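Local coordinates for COPII coat assembly protein SEC16 (Saccharomyces cerevisiae, PDB 3MZK) that helps initiate assembly of the COPII coat that forms transport vesicles at the endoplasmic reticulum and selects their cargo, and also takes part in autophagy, at residues B[81-84]-B[85-89]; B[105-108]-B[109-113]; B[324-327]-B[328-331]; B[330-333]-B[334-338]; B[339-342]-B[343-347]. All coordinates share one frame; numbering follows the deposited sequence.

Interaction 1 (B[81-84]-B[85-89])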
# COMPACT_ATOMS: atom_id res chain seq x y z
N THR B 81 8.19 37.10 7.95
CA THR B 81 8.98 36.35 8.92
C THR B 81 9.51 37.26 10.02
O THR B 81 9.53 36.88 11.19
CB THR B 81 10.17 35.61 8.27
OG1 THR B 81 9.77 35.06 7.00
CG2 THR B 81 10.64 34.47 9.17
N LYS B 82 9.95 38.45 9.64
CA LYS B 82 10.44 39.43 10.61
C LYS B 82 9.30 39.96 11.47
O LYS B 82 9.44 40.12 12.68
CB LYS B 82 11.15 40.58 9.90
CG LYS B 82 11.90 41.51 10.84
CD LYS B 82 12.28 42.82 10.15
CE LYS B 82 13.18 42.59 8.95
NZ LYS B 82 13.49 43.86 8.23
N TRP B 83 8.16 40.23 10.84
CA TRP B 83 6.99 40.74 11.55
C TRP B 83 6.52 39.78 12.64
O TRP B 83 6.12 40.21 13.72
CB TRP B 83 5.85 41.04 10.57
CG TRP B 83 4.61 41.53 11.25
CD1 TRP B 83 4.26 42.83 11.49
CD2 TRP B 83 3.54 40.73 11.77
NE1 TRP B 83 3.05 42.89 12.13
CE2 TRP B 83 2.59 41.61 12.31
CE3 TRP B 83 3.30 39.35 11.82
CZ2 TRP B 83 1.41 41.16 12.90
CZ3 TRP B 83 2.13 38.91 12.41
CH2 TRP B 83 1.20 39.81 12.94
N MET B 84 6.57 38.49 12.35
CA MET B 84 6.21 37.48 13.34
C MET B 84 7.17 37.48 14.52
O MET B 84 6.74 37.42 15.67
CB MET B 84 6.14 36.08 12.71
CG MET B 84 5.12 35.96 11.60
SD MET B 84 4.40 34.31 11.46
CE MET B 84 3.59 34.15 13.05
N GLU B 85 8.47 37.54 14.24
CA GLU B 85 9.46 37.66 15.30
C GLU B 85 9.11 38.83 16.21
O GLU B 85 8.89 38.67 17.41
CB GLU B 85 10.86 37.90 14.71
CG GLU B 85 11.53 36.69 14.09
CD GLU B 85 12.90 37.05 13.52
OE1 GLU B 85 13.28 38.24 13.57
OE2 GLU B 85 13.59 36.14 13.01
N THR B 86 9.03 40.02 15.61
CA THR B 86 8.74 41.24 16.35
C THR B 86 7.49 41.10 17.20
O THR B 86 7.54 41.29 18.42
CB THR B 86 8.52 42.41 15.39
OG1 THR B 86 9.65 42.53 14.51
CG2 THR B 86 8.35 43.70 16.17
N THR B 87 6.39 40.76 16.55
CA THR B 87 5.10 40.65 17.23
C THR B 87 5.16 39.67 18.40
O THR B 87 4.74 40.00 19.51
CB THR B 87 4.00 40.19 16.25
OG1 THR B 87 3.93 41.10 15.15
CG2 THR B 87 2.66 40.16 16.96
N ILE B 88 5.68 38.48 18.13
CA ILE B 88 5.80 37.44 19.15
C ILE B 88 6.63 37.91 20.34
O ILE B 88 6.30 37.62 21.49
CB ILE B 88 6.41 36.16 18.57
CG1 ILE B 88 5.48 35.56 17.51
CG2 ILE B 88 6.68 35.14 19.67
CD1 ILE B 88 6.10 34.43 16.72
N LYS B 89 7.72 38.62 20.07
CA LYS B 89 8.55 39.17 21.13
C LYS B 89 7.75 40.14 21.98
O LYS B 89 7.56 39.93 23.18
CB LYS B 89 9.78 39.87 20.54
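W83 turns one face of its indole to T87, a full turn further along helix 77-94: an i to i+4 pair in the helical body of this Sec16 fragment, which resembles the ACE1 elements of vesicle coats. The indole CG stands opposite the backbone N (chi1 178°), beside the carbonyl carbon, which sets the ring so that one face looks at T87. T87 sits over the middle of the ring system, its OG1 3.2 Å from W83 CE2. T87 CB adds a CH-pi contact, 4.2 Å from the centroid of the W83 six-membered ring and almost on its normal. The T87 hydroxyl is held in place by donating to the carbonyl of W83 (OG1 to O, 2.8 Å), and the backbone N of T87 bonds the same oxygen from the opposite face of the carbonyl plane. The outer part of the indole is fixed by other neighbours: NE1 bonds S65 OG, F66 meets the ring edge-to-face, and L334 of helix 330-344 packs on it. Replacing W83 by leucine removes the indole, and that would probably leave S65 OG without its NE1 partner and T87 without the aromatic face it lies on. M84, next along, turns toward helices 101-111 and 330-344, while its CB lies 4.3 Å from I88 CD1, a loose apolar contact. On the solvent side T86 repeats the double grip: T86 N bonds K82 O at 3.0 Å, and T86 OG1 reaches that same K82 O from above the carbonyl plane, also at 3.0 Å.

Interaction 2 (B[105-108]-B[109-113])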
# COMPACT_ATOMS: atom_id res chain seq x y z
N LEU B 105 3.95 28.01 16.46
CA LEU B 105 3.71 26.90 15.56
C LEU B 105 3.61 27.40 14.12
O LEU B 105 4.26 26.86 13.22
CB LEU B 105 2.43 26.17 15.94
CG LEU B 105 1.99 25.07 14.98
CD1 LEU B 105 3.10 24.05 14.81
CD2 LEU B 105 0.71 24.40 15.47
N LEU B 106 2.81 28.44 13.92
CA LEU B 106 2.66 29.05 12.60
C LEU B 106 3.98 29.63 12.09
O LEU B 106 4.26 29.59 10.89
CB LEU B 106 1.57 30.12 12.63
CG LEU B 106 0.13 29.59 12.65
CD1 LEU B 106 -0.85 30.71 12.90
CD2 LEU B 106 -0.19 28.87 11.35
N GLU B 107 4.79 30.16 13.00
CA GLU B 107 6.09 30.70 12.62
C GLU B 107 6.99 29.60 12.06
O GLU B 107 7.61 29.77 11.02
CB GLU B 107 6.76 31.39 13.81
CG GLU B 107 7.99 32.19 13.43
CD GLU B 107 8.72 32.75 14.63
OE1 GLU B 107 8.62 32.15 15.72
OE2 GLU B 107 9.40 33.79 14.48
N MET B 108 7.05 28.46 12.76
CA MET B 108 7.82 27.32 12.28
C MET B 108 7.41 26.92 10.88
O MET B 108 8.24 26.84 9.97
CB MET B 108 7.64 26.11 13.20
CG MET B 108 8.26 26.23 14.57
SD MET B 108 8.09 24.68 15.46
CE MET B 108 8.78 23.55 14.27
N LYS B 109 6.12 26.64 10.70
CA LYS B 109 5.61 26.15 9.44
C LYS B 109 5.86 27.16 8.33
O LYS B 109 5.95 26.81 7.16
CB LYS B 109 4.12 25.82 9.56
CG LYS B 109 3.81 24.79 10.63
CD LYS B 109 2.31 24.54 10.75
CE LYS B 109 1.86 23.36 9.91
NZ LYS B 109 2.03 23.58 8.45
N LEU B 110 6.00 28.42 8.72
CA LEU B 110 6.27 29.47 7.76
C LEU B 110 7.72 29.41 7.28
O LEU B 110 8.04 29.90 6.21
CB LEU B 110 5.96 30.84 8.38
CG LEU B 110 6.27 32.06 7.53
CD1 LEU B 110 5.43 32.05 6.26
CD2 LEU B 110 6.03 33.33 8.32
N ASN B 111 8.58 28.79 8.08
CA ASN B 111 10.02 28.82 7.85
C ASN B 111 10.58 27.61 7.12
O ASN B 111 11.67 27.66 6.55
CB ASN B 111 10.76 28.95 9.18
CG ASN B 111 10.44 30.25 9.91
OD1 ASN B 111 10.06 31.24 9.29
ND2 ASN B 111 10.61 30.24 11.23
N ASP B 112 9.83 26.51 7.17
CA ASP B 112 10.36 25.19 6.82
C ASP B 112 11.47 24.82 7.80
O ASP B 112 12.23 23.87 7.57
CB ASP B 112 10.85 25.14 5.37
CG ASP B 112 9.71 25.22 4.38
OD1 ASP B 112 8.95 26.22 4.42
OD2 ASP B 112 9.56 24.29 3.56
N LYS B 113 11.57 25.58 8.89
CA LYS B 113 12.43 25.24 10.01
C LYS B 113 11.65 24.37 10.98
O LYS B 113 11.74 24.53 12.20
CB LYS B 113 12.91 26.51 10.72
CG LYS B 113 13.96 27.30 9.96
CD LYS B 113 14.29 28.61 10.66
CE LYS B 113 14.79 28.38 12.08
NZ LYS B 113 15.03 29.67 12.79
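K109 lies side by side with L105, both side chains pointing the same way, and K109 CD rests 4.2 Å from L105 CD1. Its backbone N makes a nearly straight bond to L105 O (172°), the last strong i to i+4 bond of this stretch. Further out the lysine chain bends at chi3 (94°), which turns NZ aside to bond N305 OD1, while its aliphatic part packs against I302 and I342. At L110 the pattern changes. Its N is shared between two weak bonds, to L106 O at 3.0 Å and to E107 O at 3.1 Å, so the pairing slides from i+4 toward i+3. This is the C-terminal turn of helix 101-111, tightening before the chain leaves it; the L110 side chain meanwhile faces M84 and Y341 on the neighbouring helices. N111 carries on the tighter pairing, its N bonded to M108 O at 2.7 Å from well above the carbonyl plane. The N111 amide crosses the E107 side chain at a slant, the carboxylate and amide planes 52° apart, and N111 ND2 comes 3.9 Å from E107 CG. D112 is the first residue to leave helical angles, with a positive phi that turns the chain away; its N keeps a weak bond to M108 O. K113 follows in the loop, where its carbonyl O lies 3.7 Å from M108 CE, at the end of a thioether chain bent at chi3.

Interaction 3 (B[324-327]-B[328-331])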
# COMPACT_ATOMS: atom_id res chain seq x y z
N ILE B 324 -9.01 29.68 13.09
CA ILE B 324 -8.11 29.50 14.22
C ILE B 324 -8.48 30.48 15.34
O ILE B 324 -8.23 31.68 15.23
CB ILE B 324 -6.63 29.66 13.79
CG1 ILE B 324 -6.34 28.76 12.58
CG2 ILE B 324 -5.68 29.34 14.93
CD1 ILE B 324 -4.96 28.90 12.03
N GLY B 325 -9.09 29.97 16.40
CA GLY B 325 -9.67 30.82 17.42
C GLY B 325 -10.94 31.51 16.92
O GLY B 325 -11.27 31.44 15.73
N ASN B 326 -11.66 32.16 17.83
CA ASN B 326 -12.89 32.86 17.46
C ASN B 326 -12.68 33.81 16.30
O ASN B 326 -11.82 34.71 16.36
CB ASN B 326 -13.47 33.63 18.65
CG ASN B 326 -14.76 34.34 18.29
OD1 ASN B 326 -14.74 35.39 17.64
ND2 ASN B 326 -15.89 33.77 18.70
N MET B 327 -13.48 33.62 15.26
CA MET B 327 -13.32 34.34 14.00
C MET B 327 -13.24 35.87 14.13
O MET B 327 -12.66 36.53 13.27
CB MET B 327 -14.41 33.92 13.02
CG MET B 327 -14.23 34.46 11.63
SD MET B 327 -14.91 33.35 10.38
CE MET B 327 -16.20 32.54 11.31
N ASN B 328 -13.80 36.43 15.20
CA ASN B 328 -13.80 37.89 15.38
C ASN B 328 -12.50 38.47 15.94
O ASN B 328 -12.21 39.65 15.77
CB ASN B 328 -14.99 38.33 16.24
CG ASN B 328 -16.19 38.73 15.42
OD1 ASN B 328 -16.05 39.29 14.33
ND2 ASN B 328 -17.39 38.44 15.93
N THR B 329 -11.73 37.63 16.61
CA THR B 329 -10.49 38.08 17.25
C THR B 329 -9.44 38.49 16.21
O THR B 329 -9.36 37.90 15.13
CB THR B 329 -9.93 36.99 18.18
OG1 THR B 329 -9.42 35.89 17.40
CG2 THR B 329 -11.01 36.47 19.13
N PHE B 330 -8.64 39.50 16.54
CA PHE B 330 -7.57 39.93 15.65
C PHE B 330 -6.57 38.79 15.40
O PHE B 330 -6.13 38.59 14.26
CB PHE B 330 -6.85 41.16 16.21
CG PHE B 330 -7.72 42.37 16.32
CD1 PHE B 330 -9.00 42.37 15.79
CD2 PHE B 330 -7.27 43.51 16.97
CE1 PHE B 330 -9.81 43.50 15.90
CE2 PHE B 330 -8.07 44.64 17.08
CZ PHE B 330 -9.35 44.63 16.55
N GLU B 331 -6.23 38.05 16.45
CA GLU B 331 -5.35 36.89 16.31
C GLU B 331 -5.88 35.96 15.22
O GLU B 331 -5.13 35.54 14.33
CB GLU B 331 -5.22 36.12 17.63
CG GLU B 331 -4.55 36.90 18.75
CD GLU B 331 -5.38 38.07 19.23
OE1 GLU B 331 -6.62 37.94 19.27
OE2 GLU B 331 -4.79 39.12 19.57
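N326 holds CG anti to its backbone N (chi1 -179°), which swings OD1 round to N328 N; T329 holds OG1 between the backbone N and the carbonyl carbon (chi1 70°), within reach of N326 O. N326 and T329 are the ends of a type I beta turn, and T329 is also the N-cap of helix 330-344. The turn closes through T329 N, which bonds N326 O at 2.9 Å from above the carbonyl plane. T329 OG1 donates to the same oxygen, also at 2.9 Å but in the carbonyl plane, so N326 O is gripped twice. That hydroxyl does a second job, capping S332 N in the first turn of the helix. The N326 side chain folds forward over the turn in an Asx turn: its OD1 accepts from N328 N at 2.8 Å. The amides of N326 and N328 lie side by side, pointing the same way, their planes 31° apart. An acidic side chain of another protein's chain bonds N328 ND2, and N326 ND2 makes a weak bond there, so the cap forms part of a protein-protein interface. The T329 methyl packs on N326, CG2 lying 3.8 Å from N326 CB.

Interaction 4 (B[330-333]-B[334-338])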
# COMPACT_ATOMS: atom_id res chain seq x y z
N PHE B 330 -8.64 39.50 16.54
CA PHE B 330 -7.57 39.93 15.65
C PHE B 330 -6.57 38.79 15.40
O PHE B 330 -6.13 38.59 14.26
CB PHE B 330 -6.85 41.16 16.21
CG PHE B 330 -7.72 42.37 16.32
CD1 PHE B 330 -9.00 42.37 15.79
CD2 PHE B 330 -7.27 43.51 16.97
CE1 PHE B 330 -9.81 43.50 15.90
CE2 PHE B 330 -8.07 44.64 17.08
CZ PHE B 330 -9.35 44.63 16.55
N GLU B 331 -6.23 38.05 16.45
CA GLU B 331 -5.35 36.89 16.31
C GLU B 331 -5.88 35.96 15.22
O GLU B 331 -5.13 35.54 14.33
CB GLU B 331 -5.22 36.12 17.63
CG GLU B 331 -4.55 36.90 18.75
CD GLU B 331 -5.38 38.07 19.23
OE1 GLU B 331 -6.62 37.94 19.27
OE2 GLU B 331 -4.79 39.12 19.57
N SER B 332 -7.17 35.65 15.29
CA SER B 332 -7.81 34.77 14.31
C SER B 332 -7.68 35.31 12.89
O SER B 332 -7.40 34.55 11.96
CB SER B 332 -9.28 34.57 14.66
OG SER B 332 -9.91 33.71 13.72
N ILE B 333 -7.89 36.61 12.72
CA ILE B 333 -7.77 37.21 11.39
C ILE B 333 -6.38 36.94 10.82
O ILE B 333 -6.25 36.48 9.68
CB ILE B 333 -8.00 38.72 11.43
CG1 ILE B 333 -9.42 39.03 11.89
CG2 ILE B 333 -7.75 39.34 10.06
CD1 ILE B 333 -9.69 40.51 12.01
N LEU B 334 -5.36 37.24 11.61
CA LEU B 334 -3.98 37.13 11.17
C LEU B 334 -3.54 35.67 11.06
O LEU B 334 -2.98 35.25 10.05
CB LEU B 334 -3.06 37.91 12.11
CG LEU B 334 -3.39 39.40 12.27
CD1 LEU B 334 -2.50 40.06 13.30
CD2 LEU B 334 -3.30 40.13 10.94
N TRP B 335 -3.78 34.89 12.11
CA TRP B 335 -3.47 33.47 12.08
C TRP B 335 -4.08 32.82 10.84
O TRP B 335 -3.38 32.14 10.09
CB TRP B 335 -3.97 32.77 13.33
CG TRP B 335 -3.20 33.11 14.54
CD1 TRP B 335 -1.95 33.65 14.59
CD2 TRP B 335 -3.62 32.96 15.90
NE1 TRP B 335 -1.56 33.83 15.89
CE2 TRP B 335 -2.57 33.42 16.72
CE3 TRP B 335 -4.79 32.48 16.50
CZ2 TRP B 335 -2.65 33.40 18.11
CZ3 TRP B 335 -4.87 32.46 17.89
CH2 TRP B 335 -3.80 32.92 18.67
N ASP B 336 -5.37 33.04 10.62
CA ASP B 336 -6.04 32.45 9.48
C ASP B 336 -5.38 32.81 8.15
O ASP B 336 -5.22 31.95 7.29
CB ASP B 336 -7.53 32.81 9.46
CG ASP B 336 -8.33 32.01 10.46
OD1 ASP B 336 -7.83 30.95 10.90
OD2 ASP B 336 -9.45 32.43 10.81
N GLU B 337 -4.98 34.07 7.99
CA GLU B 337 -4.35 34.47 6.74
C GLU B 337 -2.94 33.91 6.59
O GLU B 337 -2.53 33.53 5.49
CB GLU B 337 -4.34 35.99 6.57
CG GLU B 337 -3.77 36.42 5.23
CD GLU B 337 -4.07 37.86 4.90
OE1 GLU B 337 -4.82 38.51 5.66
OE2 GLU B 337 -3.54 38.35 3.87
N ILE B 338 -2.21 33.84 7.69
CA ILE B 338 -0.88 33.23 7.70
C ILE B 338 -0.96 31.74 7.38
O ILE B 338 -0.19 31.22 6.56
CB ILE B 338 -0.19 33.43 9.06
CG1 ILE B 338 0.14 34.92 9.25
CG2 ILE B 338 1.07 32.56 9.15
CD1 ILE B 338 0.73 35.26 10.61
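E331 lies alongside the W335 indole, and the contact is a CH-pi one: E331 CB sits 3.5 Å from the centroid of the W335 six-membered ring, 7° off the ring normal. E331 CG continues over the same ring, 4.0 Å from W335 CZ2. A bend at chi2 (67°) then turns the carboxylate off the ring, its plane at 69° to that of the indole. Other neighbours hold the indole as well, W103 edge-to-face and L106 packing on it, both from helix 101-111. All this takes place in the first turns of helix 330-344, buried among helices 61-65, 101-111 and 356-368. Among the polar side chains, S332 OG and D336 OD2 stand 3.2 Å apart, and the amide of Q358 serves both: its OE1 pairs with the hydroxyl, its NE2 with OD2. The other carboxylate oxygen, D336 OD1, takes the backbone N of I324, tying the loop ahead of the helix to its second turn. E337 likewise spends both oxygens outside, OE2 on L70 N and OE1 on Y378 OH. The backbone bonds are regular i to i+4 pairs, W335 N to E331 O at 2.7 Å among them.

Interaction 5 (B[339-342]-B[343-347])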
# COMPACT_ATOMS: atom_id res chain seq x y z
N TYR B 339 -1.90 31.05 8.02
CA TYR B 339 -2.13 29.64 7.77
C TYR B 339 -2.46 29.42 6.29
O TYR B 339 -2.05 28.43 5.70
CB TYR B 339 -3.27 29.13 8.65
CG TYR B 339 -3.45 27.63 8.67
CD1 TYR B 339 -2.39 26.79 8.99
CD2 TYR B 339 -4.69 27.05 8.39
CE1 TYR B 339 -2.55 25.41 9.02
CE2 TYR B 339 -4.86 25.67 8.42
CZ TYR B 339 -3.78 24.86 8.74
OH TYR B 339 -3.94 23.49 8.77
N GLU B 340 -3.18 30.37 5.70
CA GLU B 340 -3.52 30.27 4.28
C GLU B 340 -2.27 30.43 3.42
O GLU B 340 -2.05 29.68 2.47
CB GLU B 340 -4.55 31.33 3.89
CG GLU B 340 -4.98 31.26 2.44
CD GLU B 340 -5.88 32.42 2.06
OE1 GLU B 340 -5.53 33.57 2.39
OE2 GLU B 340 -6.94 32.18 1.44
N TYR B 341 -1.45 31.43 3.76
CA TYR B 341 -0.21 31.67 3.04
C TYR B 341 0.65 30.41 3.01
O TYR B 341 1.25 30.09 2.00
CB TYR B 341 0.55 32.83 3.66
CG TYR B 341 1.82 33.20 2.92
CD1 TYR B 341 1.75 33.80 1.67
CD2 TYR B 341 3.07 32.96 3.47
CE1 TYR B 341 2.90 34.15 0.98
CE2 TYR B 341 4.23 33.30 2.79
CZ TYR B 341 4.14 33.90 1.55
OH TYR B 341 5.28 34.24 0.86
N ILE B 342 0.70 29.71 4.14
CA ILE B 342 1.51 28.49 4.24
C ILE B 342 1.04 27.43 3.24
O ILE B 342 1.86 26.78 2.59
CB ILE B 342 1.49 27.93 5.68
CG1 ILE B 342 2.23 28.88 6.62
CG2 ILE B 342 2.11 26.56 5.73
CD1 ILE B 342 2.06 28.54 8.08
N PHE B 343 -0.27 27.26 3.12
CA PHE B 343 -0.84 26.35 2.14
C PHE B 343 -0.52 26.80 0.72
O PHE B 343 -0.53 26.00 -0.21
CB PHE B 343 -2.36 26.27 2.28
CG PHE B 343 -2.84 25.27 3.29
CD1 PHE B 343 -3.74 24.29 2.92
CD2 PHE B 343 -2.39 25.32 4.60
CE1 PHE B 343 -4.19 23.36 3.85
CE2 PHE B 343 -2.84 24.40 5.53
CZ PHE B 343 -3.75 23.42 5.15
N SER B 344 -0.25 28.09 0.56
CA SER B 344 -0.12 28.67 -0.77
C SER B 344 1.15 28.21 -1.47
O SER B 344 1.23 28.23 -2.70
CB SER B 344 -0.18 30.20 -0.72
OG SER B 344 1.05 30.75 -0.31
N TYR B 345 2.15 27.81 -0.70
CA TYR B 345 3.38 27.33 -1.30
C TYR B 345 3.17 25.97 -1.96
O TYR B 345 3.93 25.58 -2.85
CB TYR B 345 4.54 27.34 -0.30
CG TYR B 345 5.21 28.70 -0.24
CD1 TYR B 345 5.80 29.25 -1.37
CD2 TYR B 345 5.24 29.44 0.94
CE1 TYR B 345 6.40 30.49 -1.34
CE2 TYR B 345 5.85 30.68 0.99
CZ TYR B 345 6.43 31.20 -0.16
OH TYR B 345 7.04 32.44 -0.14
N ASP B 346 2.12 25.27 -1.56
CA ASP B 346 1.61 24.17 -2.35
C ASP B 346 0.93 24.78 -3.56
O ASP B 346 -0.16 25.34 -3.46
CB ASP B 346 0.61 23.32 -1.56
CG ASP B 346 -0.06 22.26 -2.43
OD1 ASP B 346 0.52 21.88 -3.47
OD2 ASP B 346 -1.16 21.79 -2.07
N PRO B 347 1.57 24.66 -4.73
CA PRO B 347 1.17 25.36 -5.95
C PRO B 347 -0.27 25.09 -6.38
O PRO B 347 -0.92 25.98 -6.92
CB PRO B 347 2.14 24.80 -6.99
CG PRO B 347 2.52 23.46 -6.46
CD PRO B 347 2.60 23.65 -4.98
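The C-terminal turns of helix 330-344 carry two aromatic pairs, Y339 with F343 and Y341 with Y345, each four residues apart. F343 points the edge of its ring at the face of Y339 in a T-shaped stack, centroids 4.9 Å apart and planes at 63°. The nearest edge atom, F343 CE2, comes 3.4 Å from Y339 CZ, toward the rim of the tyrosine ring. Y339 stands with CG opposite its backbone N (chi1 -169°) and sends its OH on to V306 O, while F343 also meets the rings of F349 and F352. This is where the helix runs out: the i to i+4 bond from F343 N to Y339 O is weak, and S344 N turns to the nearer Y341 O (2.9 Å) in i to i+3 fashion. Beyond it, Y345 N makes a long, weak bond to I342 O. The second pair is an offset edge-to-face stack, the edge of Y345 toward the face of Y341, centroids 5.2 Å apart. Y341 OH and Y345 OH meet at 2.7 Å in a weak hydrogen bond, though Y345 is poorly ordered. With phenylalanine in place of Y341 the hydroxyl is gone, and Y345 OH would probably lose this partner, leaving its ring freer to turn. The Y341 side chain also packs against L80 of helix 77-94 and L75 in the loop ahead of that helix.

In the fold
All five contacts are local, so none closes a long loop; they come in series along the chain, and only interactions 3 and 4 overlap, sharing F330 and E331. From the N terminus, interaction 1 lies on helix 77-94 and interaction 2 near the end of the next helix, 101-111; the two helices pack together, T81 meeting N111. Some 210 residues later interaction 3 starts helix 330-344, interaction 4 follows in its first turns and interaction 5 at its end. This late helix lies against both early ones, helix 77-94 through M84 on I338 and helix 101-111 through L106 on Y339, tying the mid-region to the Sec23-binding domain.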